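PDB 3GDE: DNA ligase from Archaeoglobus fulgidus, which probably seals nicks in double-stranded DNA during replication, recombination and repair, using ATP and magnesium to join a 3'-hydroxyl to a 5'-phosphate. Local coordinates for residues R192-T197 / P225-L230; N279-I284 / L317-R322; G435-G440 / V488-K493. All blocks are in the same frame, centred on the assembly; numbering follows the deposited sequence.

In the fold
The three contacts follow one another along the chain and sample its three domains. Contact 1 ties helix 187-197 of the helical N-terminal part, probably the DNA-binding domain, to the loop leading into the adenylation domain, contact 2 lies within the adenylation domain, and contact 3 belongs to the OB-fold domain. Contacts 1 and 2 are neighbours, about 23 Å between centres and about 9 Å between nearest atoms, and both come near the predicted ATP site: the side chain of Arg272 is about 5 Å from that of Arg227 in contact 1 and about 7 Å from that of Phe320 in contact 2. Contact 3 is remote, its centre about 41 Å from that of contact 1 and about 37 Å from that of contact 2.

Contact 1 (R192-T197 / P225-L230); sequences RAYMIT and PVRMML
Arg227 lies against Met195 and reaches on to Tyr194, while its backbone N donates to Met195 O in a short, nearly straight bond (2.7 Å, 172° at the hydrogen). The same oxygen takes a weaker CA-H...O contact from Val226 CA at 3.4 Å, so it is met by two consecutive loop residues. From this bond the Arg227 side chain sets out toward the helix. Its CB sits 3.8 Å from Met195 SD, and CG keeps the same separation from that sulfur. The chain then bends at chi2 and chi3, and Met195 SD ends up over one face of the guanidinium, 4.0 Å above the plane and offset toward its rim. Arg227 NE has a weak hydrogen bond to Asn198 OD1. At the tip, Arg227 NH2 comes to 3.3 Å from Tyr194 CE2, which lies at the guanidinium edge; the two flat groups stand 86° apart, so they do not stack. The tyrosine OH is hydrogen-bonded to Glu172. Next along the loop, Val226 CB packs 4.0 Å from Ile196 CA, and Asn198 ND2 holds Pro225 O. The arrangement is a helix-to-loop junction between the helical N-terminal part, probably the DNA-binding domain, and the adenylation domain of an ATP-dependent DNA ligase, close to the predicted ATP-binding Arg272.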
loop_
_atom_site.group_PDB
_atom_site.type_symbol
_atom_site.label_atom_id
_atom_site.label_comp_id
_atom_site.label_asym_id
_atom_site.label_seq_id
_atom_site.Cartn_x
_atom_site.Cartn_y
_atom_site.Cartn_z
ATOM N N ARG A 192 -10.632 -5.693 -12.640
ATOM C CA ARG A 192 -11.839 -4.973 -12.202
ATOM C C ARG A 192 -12.415 -5.493 -10.895
ATOM O O ARG A 192 -12.804 -4.708 -10.041
ATOM C CB ARG A 192 -12.916 -4.986 -13.289
ATOM C CG ARG A 192 -12.922 -3.758 -14.162
ATOM C CD ARG A 192 -14.078 -3.787 -15.156
ATOM N NE ARG A 192 -13.669 -4.373 -16.436
ATOM C CZ ARG A 192 -14.160 -5.498 -16.948
ATOM N NH1 ARG A 192 -15.107 -6.176 -16.303
ATOM N NH2 ARG A 192 -13.708 -5.943 -18.120
ATOM N N ALA A 193 -12.469 -6.815 -10.756
ATOM C CA ALA A 193 -12.947 -7.475 -9.536
ATOM C C ALA A 193 -12.038 -7.210 -8.323
ATOM O O ALA A 193 -12.510 -7.061 -7.186
ATOM C CB ALA A 193 -13.086 -8.976 -9.776
ATOM N N TYR A 194 -10.734 -7.162 -8.578
ATOM C CA TYR A 194 -9.754 -6.804 -7.566
ATOM C C TYR A 194 -9.946 -5.377 -7.047
ATOM O O TYR A 194 -9.814 -5.120 -5.841
ATOM C CB TYR A 194 -8.335 -6.968 -8.113
ATOM C CG TYR A 194 -7.238 -6.746 -7.097
ATOM C CD1 TYR A 194 -7.329 -7.267 -5.803
ATOM C CD2 TYR A 194 -6.088 -6.051 -7.444
ATOM C CE1 TYR A 194 -6.308 -7.086 -4.877
ATOM C CE2 TYR A 194 -5.062 -5.864 -6.536
ATOM C CZ TYR A 194 -5.176 -6.385 -5.251
ATOM O OH TYR A 194 -4.147 -6.188 -4.353
ATOM N N MET A 195 -10.256 -4.460 -7.959
ATOM C CA MET A 195 -10.440 -3.054 -7.598
ATOM C C MET A 195 -11.649 -2.812 -6.671
ATOM O O MET A 195 -11.660 -1.843 -5.910
ATOM C CB MET A 195 -10.504 -2.171 -8.853
ATOM C CG MET A 195 -9.234 -2.169 -9.720
ATOM S SD MET A 195 -7.706 -1.736 -8.846
ATOM C CE MET A 195 -6.476 -2.092 -10.090
ATOM N N ILE A 196 -12.652 -3.686 -6.713
ATOM C CA ILE A 196 -13.820 -3.513 -5.836
ATOM C C ILE A 196 -13.846 -4.426 -4.602
ATOM O O ILE A 196 -14.690 -4.248 -3.725
ATOM C CB ILE A 196 -15.179 -3.605 -6.583
ATOM C CG1 ILE A 196 -15.393 -4.999 -7.165
ATOM C CG2 ILE A 196 -15.314 -2.501 -7.644
ATOM C CD1 ILE A 196 -16.849 -5.345 -7.350
ATOM N N THR A 197 -12.930 -5.394 -4.534
ATOM C CA THR A 197 -12.845 -6.302 -3.374
ATOM C C THR A 197 -11.570 -6.109 -2.583
ATOM O O THR A 197 -11.555 -6.349 -1.378
ATOM C CB THR A 197 -12.926 -7.797 -3.767
ATOM O OG1 THR A 197 -11.826 -8.135 -4.620
ATOM C CG2 THR A 197 -14.240 -8.107 -4.467
ATOM N N PRO A 225 -13.620 -1.972 1.026
ATOM C CA PRO A 225 -13.093 -0.805 0.331
ATOM C C PRO A 225 -12.923 -1.050 -1.148
ATOM O O PRO A 225 -12.573 -2.154 -1.572
ATOM C CB PRO A 225 -11.725 -0.587 0.989
ATOM C CG PRO A 225 -11.338 -1.945 1.470
ATOM C CD PRO A 225 -12.618 -2.564 1.931
ATOM N N VAL A 226 -13.193 -0.010 -1.919
ATOM C CA VAL A 226 -12.935 -0.031 -3.340
ATOM C C VAL A 226 -11.773 0.905 -3.679
ATOM O O VAL A 226 -11.597 1.966 -3.062
ATOM C CB VAL A 226 -14.242 0.138 -4.201
ATOM C CG1 VAL A 226 -15.499 0.275 -3.327
ATOM C CG2 VAL A 226 -14.125 1.236 -5.275
ATOM N N ARG A 227 -10.944 0.464 -4.619
ATOM C CA ARG A 227 -9.780 1.227 -5.026
ATOM C C ARG A 227 -10.245 2.556 -5.595
ATOM O O ARG A 227 -11.107 2.594 -6.475
ATOM C CB ARG A 227 -8.981 0.457 -6.065
ATOM C CG ARG A 227 -7.508 0.656 -5.938
ATOM C CD ARG A 227 -6.964 -0.072 -4.729
ATOM N NE ARG A 227 -6.347 -1.347 -5.083
ATOM C CZ ARG A 227 -5.116 -1.469 -5.566
ATOM N NH1 ARG A 227 -4.367 -0.394 -5.772
ATOM N NH2 ARG A 227 -4.636 -2.664 -5.861
ATOM N N MET A 228 -9.701 3.645 -5.071
ATOM C CA MET A 228 -10.154 4.971 -5.480
ATOM C C MET A 228 -9.797 5.290 -6.932
ATOM O O MET A 228 -8.753 4.864 -7.438
ATOM C CB MET A 228 -9.588 6.039 -4.546
ATOM C CG MET A 228 -10.068 5.904 -3.118
ATOM S SD MET A 228 -8.933 6.765 -2.051
ATOM C CE MET A 228 -9.776 6.625 -0.468
ATOM N N MET A 229 -10.676 6.022 -7.601
ATOM C CA MET A 229 -10.360 6.564 -8.925
ATOM C C MET A 229 -9.303 7.649 -8.761
ATOM O O MET A 229 -9.402 8.485 -7.864
ATOM C CB MET A 229 -11.616 7.127 -9.596
ATOM C CG MET A 229 -11.396 7.651 -10.998
ATOM S SD MET A 229 -12.958 8.018 -11.782
ATOM C CE MET A 229 -12.413 8.431 -13.441
ATOM N N LEU A 230 -8.290 7.632 -9.621
ATOM C CA LEU A 230 -7.168 8.562 -9.493
ATOM C C LEU A 230 -7.098 9.555 -10.647
ATOM O O LEU A 230 -7.517 9.242 -11.757
ATOM C CB LEU A 230 -5.853 7.779 -9.395
ATOM C CG LEU A 230 -5.703 6.744 -8.276
ATOM C CD1 LEU A 230 -4.361 6.029 -8.411
ATOM C CD2 LEU A 230 -5.830 7.393 -6.907
#

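Contact 2 (N279-I284 / L317-R322); sequences NALPDI and LRRFRR
The Arg319 guanidinium and the Phe320 ring both meet residues 279-284 at their edges: Asp283, Ala280 O and a water at the first, Leu281 at the second. Arg319 grips the carboxylate end-on and tip to tip, NH1 to Asp283 OD1 at 2.9 Å and NH2 to Asp283 OD2 at 2.7 Å. The pair is not coplanar: the planes are 32° apart, and both oxygens are approached from above the carboxylate plane. Asp283 lies in the first turn of helix 282-291, where the helix end would also favour a negative charge. Arg319 NH2 has a second acceptor, Ala280 O, at 3.1 Å, tilted 16° from the guanidinium plane. This two-nitrogen salt bridge joins helices 282-291 and 313-321 of the adenylation domain, the nucleotidyltransferase fold that carries the predicted ATP site. The water accepts from Arg319 NE and donates to Ala280 O and Arg319 O, closing the polar network, while Ile333 O takes a further bond from Arg319 NH1. Leu281 CD1 and CD2 both come to 3.7 Å from Phe320 CE2, Leu281 CD2 lying at the ring edge. Ala280 CB rests 3.4 Å from Arg319 O. Leu335 of strand 335-342 touches Leu281, Asp283 and Arg319.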
loop_
_atom_site.group_PDB
_atom_site.type_symbol
_atom_site.label_atom_id
_atom_site.label_comp_id
_atom_site.label_asym_id
_atom_site.label_seq_id
_atom_site.Cartn_x
_atom_site.Cartn_y
_atom_site.Cartn_z
ATOM N N ASN A 279 -11.288 4.007 13.873
ATOM C CA ASN A 279 -11.105 4.219 15.312
ATOM C C ASN A 279 -10.281 5.467 15.628
ATOM O O ASN A 279 -10.356 6.002 16.739
ATOM C CB ASN A 279 -10.479 2.981 15.979
ATOM C CG ASN A 279 -11.362 1.754 15.873
ATOM O OD1 ASN A 279 -12.577 1.862 15.688
ATOM N ND2 ASN A 279 -10.758 0.577 15.968
ATOM N N ALA A 280 -9.502 5.921 14.648
ATOM C CA ALA A 280 -8.713 7.141 14.790
ATOM C C ALA A 280 -9.573 8.390 14.596
ATOM O O ALA A 280 -9.176 9.483 14.996
ATOM C CB ALA A 280 -7.540 7.134 13.815
ATOM N N LEU A 281 -10.755 8.221 14.005
ATOM C CA LEU A 281 -11.620 9.356 13.675
ATOM C C LEU A 281 -13.015 9.326 14.320
ATOM O O LEU A 281 -14.025 9.445 13.610
ATOM C CB LEU A 281 -11.745 9.515 12.147
ATOM C CG LEU A 281 -10.487 9.494 11.256
ATOM C CD1 LEU A 281 -10.870 9.680 9.796
ATOM C CD2 LEU A 281 -9.438 10.530 11.684
ATOM N N PRO A 282 -13.091 9.203 15.665
ATOM C CA PRO A 282 -14.416 9.233 16.299
ATOM C C PRO A 282 -15.199 10.512 15.994
ATOM O O PRO A 282 -16.425 10.455 15.810
ATOM C CB PRO A 282 -14.098 9.132 17.798
ATOM C CG PRO A 282 -12.663 9.504 17.927
ATOM C CD PRO A 282 -12.021 9.026 16.666
ATOM N N ASP A 283 -14.495 11.643 15.909
ATOM C CA ASP A 283 -15.125 12.924 15.597
ATOM C C ASP A 283 -15.824 12.940 14.236
ATOM O O ASP A 283 -16.977 13.367 14.125
ATOM C CB ASP A 283 -14.129 14.085 15.726
ATOM C CG ASP A 283 -12.835 13.872 14.933
ATOM O OD1 ASP A 283 -12.190 14.884 14.588
ATOM O OD2 ASP A 283 -12.448 12.715 14.666
ATOM N N ILE A 284 -15.120 12.473 13.203
ATOM C CA ILE A 284 -15.685 12.405 11.855
ATOM C C ILE A 284 -16.766 11.318 11.774
ATOM O O ILE A 284 -17.818 11.536 11.183
ATOM C CB ILE A 284 -14.571 12.226 10.769
ATOM C CG1 ILE A 284 -13.648 13.459 10.719
ATOM C CG2 ILE A 284 -15.164 11.930 9.391
ATOM C CD1 ILE A 284 -14.358 14.822 10.489
ATOM N N LEU A 317 -2.598 13.174 8.938
ATOM C CA LEU A 317 -1.835 11.934 9.038
ATOM C C LEU A 317 -1.500 11.583 10.489
ATOM O O LEU A 317 -1.540 10.412 10.853
ATOM C CB LEU A 317 -0.565 11.972 8.163
ATOM C CG LEU A 317 -0.736 12.053 6.636
ATOM C CD1 LEU A 317 0.626 12.076 5.940
ATOM C CD2 LEU A 317 -1.633 10.926 6.065
ATOM N N ARG A 318 -1.181 12.593 11.304
ATOM C CA ARG A 318 -0.972 12.402 12.752
ATOM C C ARG A 318 -2.191 11.827 13.462
ATOM O O ARG A 318 -2.055 10.954 14.313
ATOM C CB ARG A 318 -0.578 13.705 13.438
ATOM C CG ARG A 318 0.878 14.063 13.275
ATOM C CD ARG A 318 1.394 14.836 14.479
ATOM N NE ARG A 318 2.382 15.832 14.071
ATOM C CZ ARG A 318 2.095 17.103 13.800
ATOM N NH1 ARG A 318 0.848 17.549 13.911
ATOM N NH2 ARG A 318 3.061 17.937 13.428
ATOM N N ARG A 319 -3.371 12.338 13.118
ATOM C CA ARG A 319 -4.635 11.789 13.603
ATOM C C ARG A 319 -4.746 10.322 13.210
ATOM O O ARG A 319 -5.076 9.484 14.045
ATOM C CB ARG A 319 -5.834 12.571 13.042
ATOM C CG ARG A 319 -6.028 13.988 13.591
ATOM C CD ARG A 319 -6.548 14.011 15.033
ATOM N NE ARG A 319 -7.648 13.075 15.223
ATOM C CZ ARG A 319 -8.936 13.389 15.189
ATOM N NH1 ARG A 319 -9.324 14.638 14.998
ATOM N NH2 ARG A 319 -9.841 12.439 15.361
ATOM N N PHE A 320 -4.461 10.026 11.940
ATOM C CA PHE A 320 -4.457 8.652 11.413
ATOM C C PHE A 320 -3.515 7.730 12.192
ATOM O O PHE A 320 -3.839 6.566 12.408
ATOM C CB PHE A 320 -4.083 8.632 9.920
ATOM C CG PHE A 320 -5.176 9.123 8.991
ATOM C CD1 PHE A 320 -5.024 8.998 7.613
ATOM C CD2 PHE A 320 -6.347 9.692 9.481
ATOM C CE1 PHE A 320 -6.007 9.443 6.741
ATOM C CE2 PHE A 320 -7.345 10.144 8.614
ATOM C CZ PHE A 320 -7.171 10.021 7.239
ATOM N N ARG A 321 -2.357 8.252 12.600
ATOM C CA ARG A 321 -1.418 7.506 13.449
ATOM C C ARG A 321 -2.006 7.210 14.826
ATOM O O ARG A 321 -1.976 6.061 15.265
ATOM C CB ARG A 321 -0.082 8.237 13.598
ATOM C CG ARG A 321 0.811 8.145 12.381
ATOM C CD ARG A 321 2.234 8.650 12.659
ATOM N NE ARG A 321 3.065 7.725 13.442
ATOM C CZ ARG A 321 3.108 6.395 13.308
ATOM N NH1 ARG A 321 2.369 5.763 12.395
ATOM N NH2 ARG A 321 3.915 5.685 14.096
ATOM N N ARG A 322 -2.527 8.254 15.482
ATOM C CA ARG A 322 -3.286 8.188 16.759
ATOM C C ARG A 322 -2.721 9.108 17.847
ATOM O O ARG A 322 -3.182 9.098 18.994
ATOM C CB ARG A 322 -3.429 6.759 17.294
ATOM C CG ARG A 322 -4.685 6.041 16.833
ATOM C CD ARG A 322 -4.589 4.544 17.088
ATOM N NE ARG A 322 -3.977 4.234 18.383
ATOM C CZ ARG A 322 -2.777 3.677 18.541
ATOM N NH1 ARG A 322 -2.038 3.352 17.485
ATOM N NH2 ARG A 322 -2.314 3.441 19.764
HETATM O O HOH W 1 -6.512 10.429 16.073
#

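Contact 3 (G435-G440 / V488-K493); sequences GEWGEG and VSQQGK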
loop_
_atom_site.group_PDB
_atom_site.type_symbol
_atom_site.label_atom_id
_atom_site.label_comp_id
_atom_site.label_asym_id
_atom_site.label_seq_id
_atom_site.Cartn_x
_atom_site.Cartn_y
_atom_site.Cartn_z
ATOM N N GLY A 435 21.635 3.049 2.013
ATOM C CA GLY A 435 22.120 4.195 2.753
ATOM C C GLY A 435 23.630 4.294 2.856
ATOM O O GLY A 435 24.363 3.461 2.325
ATOM N N GLU A 436 24.083 5.345 3.532
ATOM C CA GLU A 436 25.488 5.569 3.798
ATOM C C GLU A 436 25.635 6.077 5.221
ATOM O O GLU A 436 24.869 6.929 5.678
ATOM C CB GLU A 436 26.097 6.572 2.816
ATOM C CG GLU A 436 26.295 6.044 1.393
ATOM C CD GLU A 436 26.861 7.095 0.431
ATOM O OE1 GLU A 436 26.368 8.255 0.407
ATOM O OE2 GLU A 436 27.809 6.756 -0.320
ATOM N N TRP A 437 26.616 5.521 5.926
ATOM C CA TRP A 437 26.993 6.017 7.238
ATOM C C TRP A 437 27.655 7.376 7.101
ATOM O O TRP A 437 28.393 7.624 6.139
ATOM C CB TRP A 437 27.926 5.025 7.934
ATOM C CG TRP A 437 27.219 3.776 8.349
ATOM C CD1 TRP A 437 27.318 2.546 7.772
ATOM C CD2 TRP A 437 26.271 3.649 9.418
ATOM N NE1 TRP A 437 26.495 1.652 8.418
ATOM C CE2 TRP A 437 25.840 2.303 9.434
ATOM C CE3 TRP A 437 25.748 4.541 10.367
ATOM C CZ2 TRP A 437 24.916 1.820 10.372
ATOM C CZ3 TRP A 437 24.829 4.067 11.295
ATOM C CH2 TRP A 437 24.421 2.715 11.289
ATOM N N GLY A 438 27.360 8.260 8.051
ATOM C CA GLY A 438 28.050 9.548 8.157
ATOM C C GLY A 438 29.518 9.385 8.534
ATOM O O GLY A 438 30.034 8.262 8.634
ATOM N N GLU A 439 30.192 10.511 8.754
ATOM C CA GLU A 439 31.649 10.524 8.934
ATOM C C GLU A 439 32.057 11.366 10.141
ATOM O O GLU A 439 31.306 12.262 10.563
ATOM C CB GLU A 439 32.347 11.008 7.649
ATOM C CG GLU A 439 32.225 12.517 7.336
ATOM C CD GLU A 439 30.793 13.057 7.407
ATOM O OE1 GLU A 439 29.884 12.457 6.786
ATOM O OE2 GLU A 439 30.578 14.087 8.090
ATOM N N GLY A 440 33.237 11.069 10.696
ATOM C CA GLY A 440 33.759 11.790 11.862
ATOM C C GLY A 440 32.852 11.671 13.078
ATOM O O GLY A 440 32.715 10.587 13.648
ATOM N N VAL A 488 21.270 -5.504 5.706
ATOM C CA VAL A 488 21.300 -6.808 5.099
ATOM C C VAL A 488 22.575 -6.910 4.226
ATOM O O VAL A 488 22.939 -7.966 3.712
ATOM C CB VAL A 488 19.963 -7.005 4.335
ATOM C CG1 VAL A 488 20.110 -6.792 2.833
ATOM C CG2 VAL A 488 19.355 -8.332 4.667
ATOM N N SER A 489 23.245 -5.777 4.083
ATOM C CA SER A 489 24.524 -5.698 3.394
ATOM C C SER A 489 25.241 -4.478 3.941
ATOM O O SER A 489 24.632 -3.422 4.118
ATOM C CB SER A 489 24.333 -5.580 1.873
ATOM O OG SER A 489 25.541 -5.231 1.210
ATOM N N GLN A 490 26.520 -4.641 4.259
ATOM C CA GLN A 490 27.373 -3.500 4.589
ATOM C C GLN A 490 28.739 -3.648 3.941
ATOM O O GLN A 490 29.530 -4.517 4.331
ATOM C CB GLN A 490 27.507 -3.286 6.100
ATOM C CG GLN A 490 28.279 -2.015 6.427
ATOM C CD GLN A 490 28.141 -1.550 7.862
ATOM O OE1 GLN A 490 27.137 -1.803 8.532
ATOM N NE2 GLN A 490 29.154 -0.839 8.336
ATOM N N GLN A 491 28.979 -2.809 2.932
ATOM C CA GLN A 491 30.283 -2.677 2.291
ATOM C C GLN A 491 30.869 -1.312 2.655
ATOM O O GLN A 491 30.735 -0.337 1.902
ATOM C CB GLN A 491 30.160 -2.819 0.773
ATOM C CG GLN A 491 29.388 -4.056 0.317
ATOM C CD GLN A 491 29.139 -4.075 -1.185
ATOM O OE1 GLN A 491 28.390 -4.921 -1.688
ATOM N NE2 GLN A 491 29.762 -3.138 -1.910
ATOM N N GLY A 492 31.487 -1.248 3.833
ATOM C CA GLY A 492 32.113 -0.025 4.321
ATOM C C GLY A 492 31.130 1.019 4.803
ATOM O O GLY A 492 30.585 0.917 5.907
ATOM N N LYS A 493 30.910 2.035 3.976
ATOM C CA LYS A 493 29.940 3.076 4.286
ATOM C C LYS A 493 28.568 2.715 3.716
ATOM O O LYS A 493 27.547 3.064 4.302
ATOM C CB LYS A 493 30.411 4.439 3.754
ATOM C CG LYS A 493 31.756 4.934 4.328
ATOM C CD LYS A 493 31.598 5.802 5.594
ATOM C CE LYS A 493 31.267 4.985 6.850
ATOM N NZ LYS A 493 32.251 3.898 7.142
#
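Trp437 and Lys493 carry this contact, joined by a backbone hydrogen bond from Trp437 N to Lys493 O (3.1 Å, 160° at the hydrogen). Glu436 CA, one residue earlier in the strand, adds a weaker CA-H...O contact to Lys493 O at 3.3 Å, and Trp437 CD1 comes to 3.5 Å from Lys493 O, which lies obliquely to the indole. The Lys493 side chain curls alongside Trp437. Bent at chi2 and chi3, it brings Lys493 CE to 3.5 Å from Trp437 CB and Lys493 CD to 3.7 Å from Trp437 O, an approach made by its methylenes. On the pyrrole side of the indole, Gln490 OE1 lies at the ring edge, 3.5 Å from Trp437 NE1, close but not a hydrogen bond; the two side chains cross at about a right angle, with ring and amide planes 44° apart. Gln490 reaches this place with CG anti to its backbone N (chi1 -174°) and an extended chain, and its NE2 makes a weak hydrogen bond to Gly492 O.

Further out, Gly492, with positive phi, lies with Lys493 in the tight turn that links strands 487-491 and 494-497. Val488 and Ser489 both face Glu496, a classic beta bulge in that hairpin. Val495 pairs with Gly435 and touches the side chains of both Trp437 and Gln490, while Ser447 and Ser448 of strand 446-454 bond to the backbone of Glu436. Strand 428-437 thus pairs antiparallel with strands 494-497, 446-454 and 502-506, the arrangement of the OB-fold domain of ATP-dependent DNA ligases, here away from the predicted ATP site.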